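PDB 7JID: UDP-L-Rhamnose Synthase from Acanthamoeba polyphaga mimivirus, which makes UDP-L-rhamnose, probably through NADPH-dependent reduction of a UDP-sugar intermediate, and binds NADP and UDP-rhamnose. Local coordinates for residues K21-Q25 with Q26-V30; E44-I47 with S48-P52; T177-L180 with S181-R184; E247-L250 with A251-A255. All coordinates share one frame; numbering follows the deposited sequence.

Contact 1 of 4, residues K21-Q25 with Q26-V30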
loop_
_atom_site.group_PDB
_atom_site.type_symbol
_atom_site.label_atom_id
_atom_site.label_comp_id
_atom_site.label_asym_id
_atom_site.label_seq_id
_atom_site.Cartn_x
_atom_site.Cartn_y
_atom_site.Cartn_z
ATOM N N LYS A 21 20.766 19.070 10.543
ATOM C CA LYS A 21 21.462 20.205 11.219
ATOM C C LYS A 21 21.892 19.812 12.628
ATOM O O LYS A 21 23.045 20.126 13.003
ATOM C CB LYS A 21 20.578 21.446 11.298
ATOM C CG LYS A 21 20.961 22.535 10.315
ATOM C CD LYS A 21 19.790 23.105 9.548
ATOM C CE LYS A 21 20.203 23.746 8.238
ATOM N NZ LYS A 21 19.136 23.624 7.222
ATOM N N ILE A 22 21.003 19.170 13.391
ATOM C CA ILE A 22 21.293 18.743 14.782
ATOM C C ILE A 22 22.348 17.635 14.776
ATOM O O ILE A 22 23.201 17.661 15.650
ATOM C CB ILE A 22 20.009 18.323 15.517
ATOM C CG1 ILE A 22 19.119 19.551 15.720
ATOM C CG2 ILE A 22 20.341 17.613 16.826
ATOM C CD1 ILE A 22 17.667 19.242 15.962
ATOM N N LEU A 23 22.289 16.666 13.853
ATOM C CA LEU A 23 23.283 15.566 13.794
ATOM C C LEU A 23 24.675 16.175 13.569
ATOM O O LEU A 23 25.655 15.673 14.184
ATOM C CB LEU A 23 22.890 14.590 12.678
ATOM C CG LEU A 23 21.830 13.538 13.054
ATOM C CD1 LEU A 23 21.404 12.764 11.814
ATOM C CD2 LEU A 23 22.298 12.563 14.110
ATOM N N GLU A 24 24.742 17.237 12.766
ATOM C CA GLU A 24 26.007 17.882 12.334
ATOM C C GLU A 24 26.566 18.719 13.491
ATOM O O GLU A 24 27.786 18.636 13.727
ATOM C CB GLU A 24 25.778 18.666 11.047
ATOM C CG GLU A 24 25.778 17.742 9.845
ATOM C CD GLU A 24 25.836 18.418 8.495
ATOM O OE1 GLU A 24 25.242 19.508 8.361
ATOM O OE2 GLU A 24 26.453 17.839 7.579
ATOM N N GLN A 25 25.702 19.418 14.235
ATOM C CA GLN A 25 26.110 20.176 15.453
ATOM C C GLN A 25 26.631 19.194 16.521
ATOM O O GLN A 25 27.540 19.570 17.280
ATOM C CB GLN A 25 24.956 21.068 15.935
ATOM C CG GLN A 25 24.302 20.632 17.240
ATOM C CD GLN A 25 23.080 21.452 17.593
ATOM O OE1 GLN A 25 22.638 22.319 16.837
ATOM N NE2 GLN A 25 22.523 21.187 18.763
ATOM N N GLN A 26 26.103 17.969 16.572
ATOM C CA GLN A 26 26.522 16.911 17.523
ATOM C C GLN A 26 27.833 16.241 17.074
ATOM O O GLN A 26 28.277 15.320 17.773
ATOM C CB GLN A 26 25.422 15.860 17.678
ATOM C CG GLN A 26 24.189 16.363 18.411
ATOM C CD GLN A 26 23.269 15.229 18.790
ATOM O OE1 GLN A 26 23.526 14.076 18.480
ATOM N NE2 GLN A 26 22.147 15.553 19.399
ATOM N N GLY A 27 28.407 16.645 15.937
ATOM C CA GLY A 27 29.693 16.112 15.439
ATOM C C GLY A 27 29.523 14.843 14.614
ATOM O O GLY A 27 30.525 14.124 14.410
ATOM N N GLU A 28 28.302 14.533 14.160
ATOM C CA GLU A 28 28.079 13.331 13.320
ATOM C C GLU A 28 28.314 13.672 11.849
ATOM O O GLU A 28 28.185 14.847 11.457
ATOM C CB GLU A 28 26.675 12.752 13.513
ATOM C CG GLU A 28 26.341 12.438 14.956
ATOM C CD GLU A 28 27.089 11.297 15.617
ATOM O OE1 GLU A 28 27.264 10.241 15.003
ATOM O OE2 GLU A 28 27.399 11.438 16.816
ATOM N N GLN A 29 28.644 12.653 11.058
ATOM C CA GLN A 29 28.751 12.769 9.586
ATOM C C GLN A 29 27.375 12.452 8.986
ATOM O O GLN A 29 26.907 11.370 9.196
ATOM C CB GLN A 29 29.795 11.816 9.027
ATOM C CG GLN A 29 30.082 12.074 7.551
ATOM C CD GLN A 29 30.936 11.007 6.909
ATOM O OE1 GLN A 29 31.409 10.081 7.564
ATOM N NE2 GLN A 29 31.103 11.111 5.599
ATOM N N VAL A 30 26.790 13.398 8.268
ATOM C CA VAL A 30 25.465 13.239 7.618
ATOM C C VAL A 30 25.685 13.143 6.107
ATOM O O VAL A 30 26.360 14.041 5.538
ATOM C CB VAL A 30 24.554 14.413 7.992
ATOM C CG1 VAL A 30 23.274 14.422 7.190
ATOM C CG2 VAL A 30 24.257 14.399 9.477
HETATM O O HOH W 1 28.413 15.731 8.145
HETATM O O HOH W 2 29.586 16.759 12.295
#
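Ile22 O accepts a hydrogen bond from Gln26 N at 3.1 Å, an ordinary i to i+4 bond near the end of helix 14-25. The CG2 methyl of Ile22 lies alongside the Gln26 amide, 3.8 Å from NE2, the two side chains pointing the same way. The other atom of that amide, OE1, is bonded to Arg207. At Leu23 the pattern changes: its O reaches past Gly27 to bond Glu28 N at 2.9 Å. The side chain of Leu23 meets Val30 at about a right angle, CB to CG2 3.5 Å, tighter than usual van der Waals contact. Glu24 supplies the second bond of the turn, its O taking Gly27 N at 3.0 Å from above the carbonyl plane. Together with the positive phi of Gly27 (86°), the two bonds form a Schellman motif that turns the chain out of the helix into strand 29-32. With CG anti to its own carbonyl carbon (chi1 -80°), Glu24 extends past Val30, and CG lies 3.7 Å from Val30 CG2. OE2 of its carboxylate accepts a hydrogen bond from a water at 2.9 Å, and that water in turn accepts one from Val30 N. Glu28 aims its carboxylate elsewhere, to a salt bridge with Arg207 and hydrogen bonds from Trp6 and Met4. The chemistry therefore divides: backbone bonds and two bridging waters tie the polar groups of this turn together, while Leu23 and Val30 pack together against strand 5-9, closing one beta-alpha-beta unit of the Rossmann fold.

Contact 2 of 4, residues E44-I47 with S48-P52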
loop_
_atom_site.group_PDB
_atom_site.type_symbol
_atom_site.label_atom_id
_atom_site.label_comp_id
_atom_site.label_asym_id
_atom_site.label_seq_id
_atom_site.Cartn_x
_atom_site.Cartn_y
_atom_site.Cartn_z
ATOM N N GLU A 44 19.657 0.199 -2.713
ATOM C CA GLU A 44 20.575 -0.876 -2.264
ATOM C C GLU A 44 21.986 -0.540 -2.751
ATOM O O GLU A 44 22.913 -0.742 -1.974
ATOM C CB GLU A 44 20.144 -2.244 -2.765
ATOM C CG GLU A 44 21.136 -3.310 -2.347
ATOM C CD GLU A 44 20.612 -4.717 -2.381
ATOM O OE1 GLU A 44 19.477 -4.921 -2.856
ATOM O OE2 GLU A 44 21.337 -5.602 -1.915
ATOM N N ARG A 45 22.141 -0.010 -3.961
ATOM C CA ARG A 45 23.482 0.408 -4.444
ATOM C C ARG A 45 24.019 1.492 -3.502
ATOM O O ARG A 45 25.218 1.414 -3.129
ATOM C CB ARG A 45 23.437 0.875 -5.901
ATOM C CG ARG A 45 23.303 -0.249 -6.925
ATOM C CD ARG A 45 23.517 0.304 -8.346
ATOM N NE ARG A 45 22.527 1.286 -8.797
ATOM C CZ ARG A 45 21.319 0.989 -9.302
ATOM N NH1 ARG A 45 20.929 -0.269 -9.420
ATOM N NH2 ARG A 45 20.499 1.955 -9.680
ATOM N N GLU A 46 23.195 2.473 -3.129
ATOM C CA GLU A 46 23.652 3.620 -2.300
ATOM C C GLU A 46 24.061 3.107 -0.920
ATOM O O GLU A 46 25.130 3.522 -0.420
ATOM C CB GLU A 46 22.606 4.721 -2.187
ATOM C CG GLU A 46 23.119 5.938 -1.446
ATOM C CD GLU A 46 22.297 7.187 -1.680
ATOM O OE1 GLU A 46 21.065 7.054 -1.766
ATOM O OE2 GLU A 46 22.862 8.285 -1.793
ATOM N N ILE A 47 23.253 2.253 -0.317
ATOM C CA ILE A 47 23.509 1.713 1.043
ATOM C C ILE A 47 24.751 0.824 1.013
ATOM O O ILE A 47 25.573 0.934 1.931
ATOM C CB ILE A 47 22.263 0.997 1.572
ATOM C CG1 ILE A 47 21.271 2.073 1.998
ATOM C CG2 ILE A 47 22.595 0.053 2.695
ATOM C CD1 ILE A 47 19.939 1.572 2.487
ATOM N N SER A 48 24.890 0.010 -0.027
ATOM C CA SER A 48 26.024 -0.930 -0.162
ATOM C C SER A 48 27.324 -0.139 -0.303
ATOM O O SER A 48 28.343 -0.626 0.240
ATOM C CB SER A 48 25.784 -1.866 -1.320
ATOM O OG SER A 48 26.855 -2.791 -1.393
ATOM N N GLU A 49 27.295 1.014 -0.974
ATOM C CA GLU A 49 28.482 1.872 -1.268
ATOM C C GLU A 49 28.794 2.791 -0.073
ATOM O O GLU A 49 29.969 2.873 0.342
ATOM C CB GLU A 49 28.281 2.718 -2.526
ATOM C CG GLU A 49 29.057 4.026 -2.488
ATOM C CD GLU A 49 29.400 4.723 -3.795
ATOM O OE1 GLU A 49 30.350 4.272 -4.480
ATOM O OE2 GLU A 49 28.765 5.763 -4.096
ATOM N N ILE A 50 27.794 3.479 0.471
ATOM C CA ILE A 50 28.011 4.468 1.569
ATOM C C ILE A 50 28.377 3.741 2.874
ATOM O O ILE A 50 29.132 4.338 3.651
ATOM C CB ILE A 50 26.784 5.387 1.743
ATOM C CG1 ILE A 50 26.562 6.287 0.523
ATOM C CG2 ILE A 50 26.893 6.202 3.030
ATOM C CD1 ILE A 50 27.752 7.151 0.132
ATOM N N LYS A 51 27.796 2.572 3.152
ATOM C CA LYS A 51 28.001 1.759 4.377
ATOM C C LYS A 51 27.698 2.626 5.594
ATOM O O LYS A 51 28.517 2.808 6.488
ATOM C CB LYS A 51 29.435 1.212 4.387
ATOM C CG LYS A 51 29.773 0.460 3.104
ATOM C CD LYS A 51 31.173 -0.091 3.002
ATOM C CE LYS A 51 31.405 -0.769 1.666
ATOM N NZ LYS A 51 30.817 -2.129 1.637
ATOM N N PRO A 52 26.495 3.219 5.685
ATOM C CA PRO A 52 26.187 4.082 6.818
ATOM C C PRO A 52 26.023 3.224 8.073
ATOM O O PRO A 52 25.697 2.064 7.964
ATOM C CB PRO A 52 24.828 4.694 6.450
ATOM C CG PRO A 52 24.205 3.622 5.571
ATOM C CD PRO A 52 25.359 3.043 4.762
#
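Ser48 N, Glu49 N, Ile50 N and Lys51 N bond in turn to the carbonyl oxygens of Glu44, Arg45, Glu46 and Ile47, carrying the i to i+4 ladder to the end of helix 40-50. The Ile50 N to Glu46 O step is 2.8 Å long and nearly straight at 165°. Lys51 then leaves helical geometry with phi 55°, although its N still holds Ile47 O at 3.0 Å. Pro52 has no N-H to offer and brings its CD to 3.5 Å from the same oxygen. On one flank Glu46 and Ile50 run side by side, CG to CG1 4.0 Å. Glu46 places CG opposite its backbone N (chi1 -175°) and stays extended, and its carboxylate reaches Ser35 OG and Gln34 N in the loop after strand 29-32. The Lys51 side chain runs extended and bends at its last torsion, where NZ makes a weak bond, 3.2 Å, to Ser48 O. Glu44 forms a salt bridge with Lys99 and a hydrogen bond with Tyr100. The buried side of the turn belongs to Ile47, which packs on Ile96 and Cys97 of helix 79-99 and on Leu7 of strand 5-9; Pro52 also touches Leu7 as the chain heads into strand 54-57 of the parallel sheet.

Contact 3 of 4, residues T177-L180 with S181-R184. With AWU ([[(2~{R},3~{S},4~{R},5~{R})-5-[2,4-bis(oxidanylidene)pyrimidin-1-yl]-3,4-bis(oxidanyl)oxolan-2-yl]methoxy-oxidanyl-phosphoryl] [(2~{R},3~{R},4~{R},5~{R},6~{S})-6-methyl-3,4,5-tris(oxidanyl)oxan-2-yl] hydrogen phosphate), chain C; EDO (1,2-ethanediol), chain I.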
loop_
_atom_site.group_PDB
_atom_site.type_symbol
_atom_site.label_atom_id
_atom_site.label_comp_id
_atom_site.label_asym_id
_atom_site.label_seq_id
_atom_site.Cartn_x
_atom_site.Cartn_y
_atom_site.Cartn_z
ATOM N N THR A 177 1.998 27.715 12.890
ATOM C CA THR A 177 1.966 28.629 11.705
ATOM C C THR A 177 0.656 28.408 10.948
ATOM O O THR A 177 -0.028 29.401 10.529
ATOM C CB THR A 177 3.168 28.424 10.779
ATOM O OG1 THR A 177 4.316 28.422 11.626
ATOM C CG2 THR A 177 3.261 29.513 9.729
ATOM N N LYS A 178 0.329 27.153 10.703
ATOM C CA LYS A 178 -0.882 26.822 9.927
ATOM C C LYS A 178 -2.108 27.369 10.652
ATOM O O LYS A 178 -2.895 28.081 9.983
ATOM C CB LYS A 178 -0.939 25.311 9.643
ATOM C CG LYS A 178 0.094 24.921 8.595
ATOM C CD LYS A 178 -0.109 23.613 7.921
ATOM C CE LYS A 178 0.061 22.487 8.892
ATOM N NZ LYS A 178 -0.268 21.194 8.248
ATOM N N ILE A 179 -2.294 27.094 11.948
ATOM C CA ILE A 179 -3.603 27.451 12.566
ATOM C C ILE A 179 -3.701 28.977 12.701
ATOM O O ILE A 179 -4.831 29.476 12.588
ATOM C CB ILE A 179 -3.905 26.678 13.861
ATOM C CG1 ILE A 179 -2.964 27.042 15.013
ATOM C CG2 ILE A 179 -3.949 25.197 13.543
ATOM C CD1 ILE A 179 -3.447 26.570 16.366
ATOM N N LEU A 180 -2.576 29.698 12.789
ATOM C CA LEU A 180 -2.580 31.178 12.808
ATOM C C LEU A 180 -3.109 31.676 11.464
ATOM O O LEU A 180 -3.717 32.770 11.444
ATOM C CB LEU A 180 -1.189 31.731 13.096
ATOM C CG LEU A 180 -0.772 31.739 14.564
ATOM C CD1 LEU A 180 0.711 32.047 14.703
ATOM C CD2 LEU A 180 -1.605 32.715 15.389
ATOM N N SER A 181 -2.965 30.890 10.402
ATOM C CA SER A 181 -3.281 31.323 9.012
ATOM C C SER A 181 -4.747 31.040 8.690
ATOM O O SER A 181 -5.238 31.570 7.668
ATOM C CB SER A 181 -2.352 30.682 8.001
ATOM O OG SER A 181 -2.765 29.357 7.691
ATOM N N TYR A 182 -5.436 30.231 9.489
ATOM C CA TYR A 182 -6.756 29.671 9.111
ATOM C C TYR A 182 -7.862 30.621 9.595
ATOM O O TYR A 182 -7.853 31.005 10.767
ATOM C CB TYR A 182 -6.936 28.246 9.653
ATOM C CG TYR A 182 -6.105 27.184 8.970
ATOM C CD1 TYR A 182 -5.707 27.292 7.647
ATOM C CD2 TYR A 182 -5.725 26.034 9.653
ATOM C CE1 TYR A 182 -4.928 26.317 7.033
ATOM C CE2 TYR A 182 -4.925 25.071 9.060
ATOM C CZ TYR A 182 -4.544 25.182 7.734
ATOM O OH TYR A 182 -3.774 24.226 7.093
ATOM N N SER A 183 -8.746 31.017 8.677
ATOM C CA SER A 183 -9.930 31.885 8.925
ATOM C C SER A 183 -10.801 31.304 10.035
ATOM O O SER A 183 -11.314 32.090 10.843
ATOM C CB SER A 183 -10.743 32.072 7.667
ATOM O OG SER A 183 -9.973 32.765 6.687
ATOM N N ARG A 184 -11.016 29.988 10.037
ATOM C CA ARG A 184 -11.857 29.304 11.037
ATOM C C ARG A 184 -11.069 28.125 11.618
ATOM O O ARG A 184 -10.334 27.465 10.842
ATOM C CB ARG A 184 -13.193 28.846 10.435
ATOM C CG ARG A 184 -14.061 30.003 9.954
ATOM C CD ARG A 184 -15.521 29.599 9.809
ATOM N NE ARG A 184 -15.637 28.737 8.661
ATOM C CZ ARG A 184 -16.654 27.924 8.382
ATOM N NH1 ARG A 184 -17.698 27.794 9.176
ATOM N NH2 ARG A 184 -16.580 27.208 7.281
HETATM P PA AWU C . -3.921 20.718 8.056
HETATM O O1A AWU C . -4.928 20.382 7.023
HETATM O O2A AWU C . -3.184 22.041 7.943
HETATM O O3A AWU C . -2.628 19.736 8.199
HETATM P PB AWU C . -2.535 18.152 7.752
HETATM O O1B AWU C . -3.676 17.252 8.287
HETATM O O2B AWU C . -2.196 18.104 6.245
HETATM O O3B AWU C . -1.248 17.781 8.627
HETATM C "C5'" AWU C . 0.973 14.930 8.347
HETATM O "O5'" AWU C . 0.450 16.244 8.305
HETATM C "C4'" AWU C . 1.171 14.507 9.792
HETATM O "O4'" AWU C . 1.540 13.113 9.894
HETATM C "C3'" AWU C . -0.110 14.710 10.531
HETATM O "O3'" AWU C . 0.164 14.598 11.903
HETATM C "C2'" AWU C . -0.691 16.109 10.353
HETATM C "C1'" AWU C . -0.725 16.516 8.946
HETATM N N1 AWU C . -7.769 23.186 10.518
HETATM C C2 AWU C . -8.608 24.190 10.969
HETATM O O2 AWU C . -8.762 24.370 12.195
HETATM N N3 AWU C . -9.142 25.054 10.049
HETATM C C4 AWU C . -8.996 24.862 8.712
HETATM O O4 AWU C . -9.512 25.734 7.919
HETATM C C5 AWU C . -8.135 23.861 8.259
HETATM C C6 AWU C . -7.603 22.951 9.167
HETATM C C1C AWU C . -7.146 22.234 11.482
HETATM C C2C AWU C . -7.279 20.745 11.163
HETATM C C3C AWU C . -6.016 20.163 11.846
HETATM C C4C AWU C . -5.051 21.294 11.690
HETATM C C5C AWU C . -3.960 21.082 10.662
HETATM C "C6'" AWU C . 2.288 15.015 7.574
HETATM O "O2'" AWU C . 0.201 17.024 10.954
HETATM O O2C AWU C . -8.458 20.262 11.756
HETATM O O3C AWU C . -6.224 20.000 13.238
HETATM O O4C AWU C . -5.766 22.447 11.266
HETATM O O5C AWU C . -4.622 20.649 9.451
HETATM C C1 EDO I . -6.590 32.148 13.582
HETATM O O1 EDO I . -7.746 32.437 12.812
HETATM C C2 EDO I . -6.097 33.371 14.285
HETATM O O2 EDO I . -5.147 34.101 13.515
#
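Lys178 and Tyr182 meet in a local contact one helical turn apart, where helix 175-181 ends and the chain runs on toward strand 184-185, at the edge of the UDP-rhamnose pocket. Lys178 O lies over the centre of the Tyr182 ring, 3.4 Å above its plane. The uracil covers the opposite face, its C5 offset toward the rim, so the ring is held between a backbone carbonyl and the base. Lys178 O is also gripped by Ser181. The hydroxyl OG, turned between its own N and carbonyl carbon (chi1 81°), donates at 2.6 Å in the carbonyl plane on a lone pair, while Ser181 N donates at 2.8 Å from above that plane. Tyr182 N bonds Ile179 O at 3.2 Å, closing the last turn. In this Rossmann-type enzyme the turn serves the nucleotide-sugar side of the cleft. Lys178 and Tyr182 extend the same way toward the diphosphate. Lys178 NZ donates to the bridging O3A at 2.8 Å and to O2A at 3.1 Å, which probably offsets part of the phosphate charge. Tyr182 OH is also bonded to O2A, which sits at the ring edge in plane, at a distance so short that its exact value is doubtful. Farther along, the backbone O of Arg184 accepts a hydrogen bond from uracil N3 at 2.8 Å and 170°. On the helix itself, Ile179 packs on His224 and Leu228 of helix 224-234.

Contact 4 of 4, residues E247-L250 with A251-A255. With AWU ([[(2~{R},3~{S},4~{R},5~{R})-5-[2,4-bis(oxidanylidene)pyrimidin-1-yl]-3,4-bis(oxidanyl)oxolan-2-yl]methoxy-oxidanyl-phosphoryl] [(2~{R},3~{R},4~{R},5~{R},6~{S})-6-methyl-3,4,5-tris(oxidanyl)oxan-2-yl] hydrogen phosphate), chain C.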
loop_
_atom_site.group_PDB
_atom_site.type_symbol
_atom_site.label_atom_id
_atom_site.label_comp_id
_atom_site.label_asym_id
_atom_site.label_seq_id
_atom_site.Cartn_x
_atom_site.Cartn_y
_atom_site.Cartn_z
ATOM N N GLU A 247 -17.972 19.027 11.410
ATOM C CA GLU A 247 -18.900 18.904 10.246
ATOM C C GLU A 247 -18.727 20.113 9.313
ATOM O O GLU A 247 -18.659 19.917 8.085
ATOM C CB GLU A 247 -20.328 18.763 10.789
ATOM C CG GLU A 247 -20.573 17.493 11.594
ATOM C CD GLU A 247 -19.945 17.393 12.993
ATOM O OE1 GLU A 247 -19.816 18.457 13.707
ATOM O OE2 GLU A 247 -19.482 16.249 13.347
ATOM N N GLN A 248 -18.660 21.330 9.845
ATOM C CA GLN A 248 -18.369 22.541 9.036
ATOM C C GLN A 248 -17.027 22.367 8.320
ATOM O O GLN A 248 -16.922 22.716 7.127
ATOM C CB GLN A 248 -18.338 23.790 9.911
ATOM C CG GLN A 248 -19.724 24.359 10.184
ATOM C CD GLN A 248 -19.641 25.460 11.218
ATOM O OE1 GLN A 248 -19.180 25.240 12.331
ATOM N NE2 GLN A 248 -20.037 26.676 10.841
ATOM N N GLN A 249 -16.009 21.865 9.046
ATOM C CA GLN A 249 -14.668 21.692 8.446
ATOM C C GLN A 249 -14.717 20.638 7.325
ATOM O O GLN A 249 -14.091 20.877 6.308
ATOM C CB GLN A 249 -13.684 21.261 9.533
ATOM C CG GLN A 249 -12.263 21.119 9.012
ATOM C CD GLN A 249 -11.328 20.538 10.056
ATOM O OE1 GLN A 249 -11.445 19.372 10.467
ATOM N NE2 GLN A 249 -10.472 21.394 10.569
ATOM N N LEU A 250 -15.375 19.513 7.553
ATOM C CA LEU A 250 -15.440 18.395 6.574
ATOM C C LEU A 250 -15.948 18.956 5.247
ATOM O O LEU A 250 -15.506 18.501 4.200
ATOM C CB LEU A 250 -16.328 17.275 7.115
ATOM C CG LEU A 250 -16.340 15.996 6.272
ATOM C CD1 LEU A 250 -14.955 15.374 6.227
ATOM C CD2 LEU A 250 -17.324 14.998 6.848
ATOM N N ALA A 251 -16.879 19.920 5.288
ATOM C CA ALA A 251 -17.518 20.434 4.058
ATOM C C ALA A 251 -16.565 21.271 3.208
ATOM O O ALA A 251 -16.771 21.340 1.967
ATOM C CB ALA A 251 -18.748 21.215 4.429
ATOM N N ILE A 252 -15.555 21.890 3.812
ATOM C CA ILE A 252 -14.684 22.843 3.088
ATOM C C ILE A 252 -13.322 22.202 2.817
ATOM O O ILE A 252 -12.531 22.871 2.131
ATOM C CB ILE A 252 -14.588 24.216 3.777
ATOM C CG1 ILE A 252 -14.001 24.173 5.191
ATOM C CG2 ILE A 252 -15.964 24.890 3.773
ATOM C CD1 ILE A 252 -13.243 25.411 5.566
ATOM N N LEU A 253 -13.032 21.021 3.373
ATOM C CA LEU A 253 -11.748 20.321 3.060
ATOM C C LEU A 253 -12.015 19.162 2.088
ATOM O O LEU A 253 -13.165 18.722 1.952
ATOM C CB LEU A 253 -11.080 19.806 4.344
ATOM C CG LEU A 253 -10.764 20.851 5.410
ATOM C CD1 LEU A 253 -10.029 20.228 6.566
ATOM C CD2 LEU A 253 -9.970 21.986 4.785
ATOM N N LYS A 254 -10.977 18.630 1.433
ATOM C CA LYS A 254 -11.168 17.459 0.528
ATOM C C LYS A 254 -11.203 16.152 1.324
ATOM O O LYS A 254 -11.515 15.128 0.744
ATOM C CB LYS A 254 -10.029 17.357 -0.494
ATOM C CG LYS A 254 -9.818 18.586 -1.366
ATOM C CD LYS A 254 -11.073 19.181 -1.956
ATOM C CE LYS A 254 -10.763 20.432 -2.759
ATOM N NZ LYS A 254 -11.945 21.319 -2.899
ATOM N N ALA A 255 -10.807 16.172 2.593
ATOM C CA ALA A 255 -10.726 14.956 3.422
ATOM C C ALA A 255 -10.983 15.368 4.874
ATOM O O ALA A 255 -10.797 16.558 5.223
ATOM C CB ALA A 255 -9.351 14.319 3.262
HETATM P PA AWU C . -3.921 20.718 8.056
HETATM O O1A AWU C . -4.928 20.382 7.023
HETATM O O2A AWU C . -3.184 22.041 7.943
HETATM O O3A AWU C . -2.628 19.736 8.199
HETATM P PB AWU C . -2.535 18.152 7.752
HETATM O O1B AWU C . -3.676 17.252 8.287
HETATM O O2B AWU C . -2.196 18.104 6.245
HETATM O O3B AWU C . -1.248 17.781 8.627
HETATM C "C5'" AWU C . 0.973 14.930 8.347
HETATM O "O5'" AWU C . 0.450 16.244 8.305
HETATM C "C4'" AWU C . 1.171 14.507 9.792
HETATM O "O4'" AWU C . 1.540 13.113 9.894
HETATM C "C3'" AWU C . -0.110 14.710 10.531
HETATM O "O3'" AWU C . 0.164 14.598 11.903
HETATM C "C2'" AWU C . -0.691 16.109 10.353
HETATM C "C1'" AWU C . -0.725 16.516 8.946
HETATM N N1 AWU C . -7.769 23.186 10.518
HETATM C C2 AWU C . -8.608 24.190 10.969
HETATM O O2 AWU C . -8.762 24.370 12.195
HETATM N N3 AWU C . -9.142 25.054 10.049
HETATM C C4 AWU C . -8.996 24.862 8.712
HETATM O O4 AWU C . -9.512 25.734 7.919
HETATM C C5 AWU C . -8.135 23.861 8.259
HETATM C C6 AWU C . -7.603 22.951 9.167
HETATM C C1C AWU C . -7.146 22.234 11.482
HETATM C C2C AWU C . -7.279 20.745 11.163
HETATM C C3C AWU C . -6.016 20.163 11.846
HETATM C C4C AWU C . -5.051 21.294 11.690
HETATM C C5C AWU C . -3.960 21.082 10.662
HETATM C "C6'" AWU C . 2.288 15.015 7.574
HETATM O "O2'" AWU C . 0.201 17.024 10.954
HETATM O O2C AWU C . -8.458 20.262 11.756
HETATM O O3C AWU C . -6.224 20.000 13.238
HETATM O O4C AWU C . -5.766 22.447 11.266
HETATM O O5C AWU C . -4.622 20.649 9.451
#
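Gln249 O is gripped by two successive amides at the close of helix 246-252: Ile252 N at 3.1 Å, coming from above the carbonyl plane, and Leu253 N, whose bond is weak. Leu253 CG lies 3.4 Å from the same oxygen, a van der Waals contact. Just before Ile252, the N-H of Ala251 is split between Glu247 O and Gln248 O, both bonds weak, so the backbone of this last turn is loosely bonded. The side chains of Gln249 and Leu253 meet at a slant, Leu253 CD1 against Gln249 CG at 3.4 Å and close to CD as well. Gln249 sets CG opposite its backbone N (chi1 -177°) and continues extended, and this straight reach takes its amide into the UDP-rhamnose pocket. There NE2 donates to the ribose hydroxyl oxygen O2C of the ligand at 2.6 Å, with an N-H...O angle of 145°. Leu253 thus flanks the aliphatic stem of a residue whose head holds the ribose. Leu250 is turned to another side, its CD1 coming within 4.2 Å of Ala255 C. Gln248 OE1 bonds back to Ser245 N, just ahead of the helix. The short helix follows strand 242-243, whose parallel partner is 184-185: Gln249 packs on Cys186 and Met244, in the loops after these two strands, while Leu253 and Lys254 meet Asp71 of the loop between strand 54-57 and helix 79-99.

In the fold
Contacts 1 to 4 follow one another along the chain and fall into two pairs. Contacts 1 and 2, with centres about 19 Å apart, lie on the same side of the chain's centre, in the Rossmann part that binds NADP; strand 29-32 of contact 1 leads on to helix 40-50 of contact 2. Contacts 3 and 4, with centres about 15 Å apart, touch through Arg184 against Gln248 and Ile252, and both reach UDP-rhamnose, one at the uracil and diphosphate, the other at the ribose. The centre of contact 4 lies about 41 Å from that of contact 1, across the chain's centre. The first pair thus belongs to the framework of the NADP-binding fold, while the second lines the nucleotide-sugar pocket.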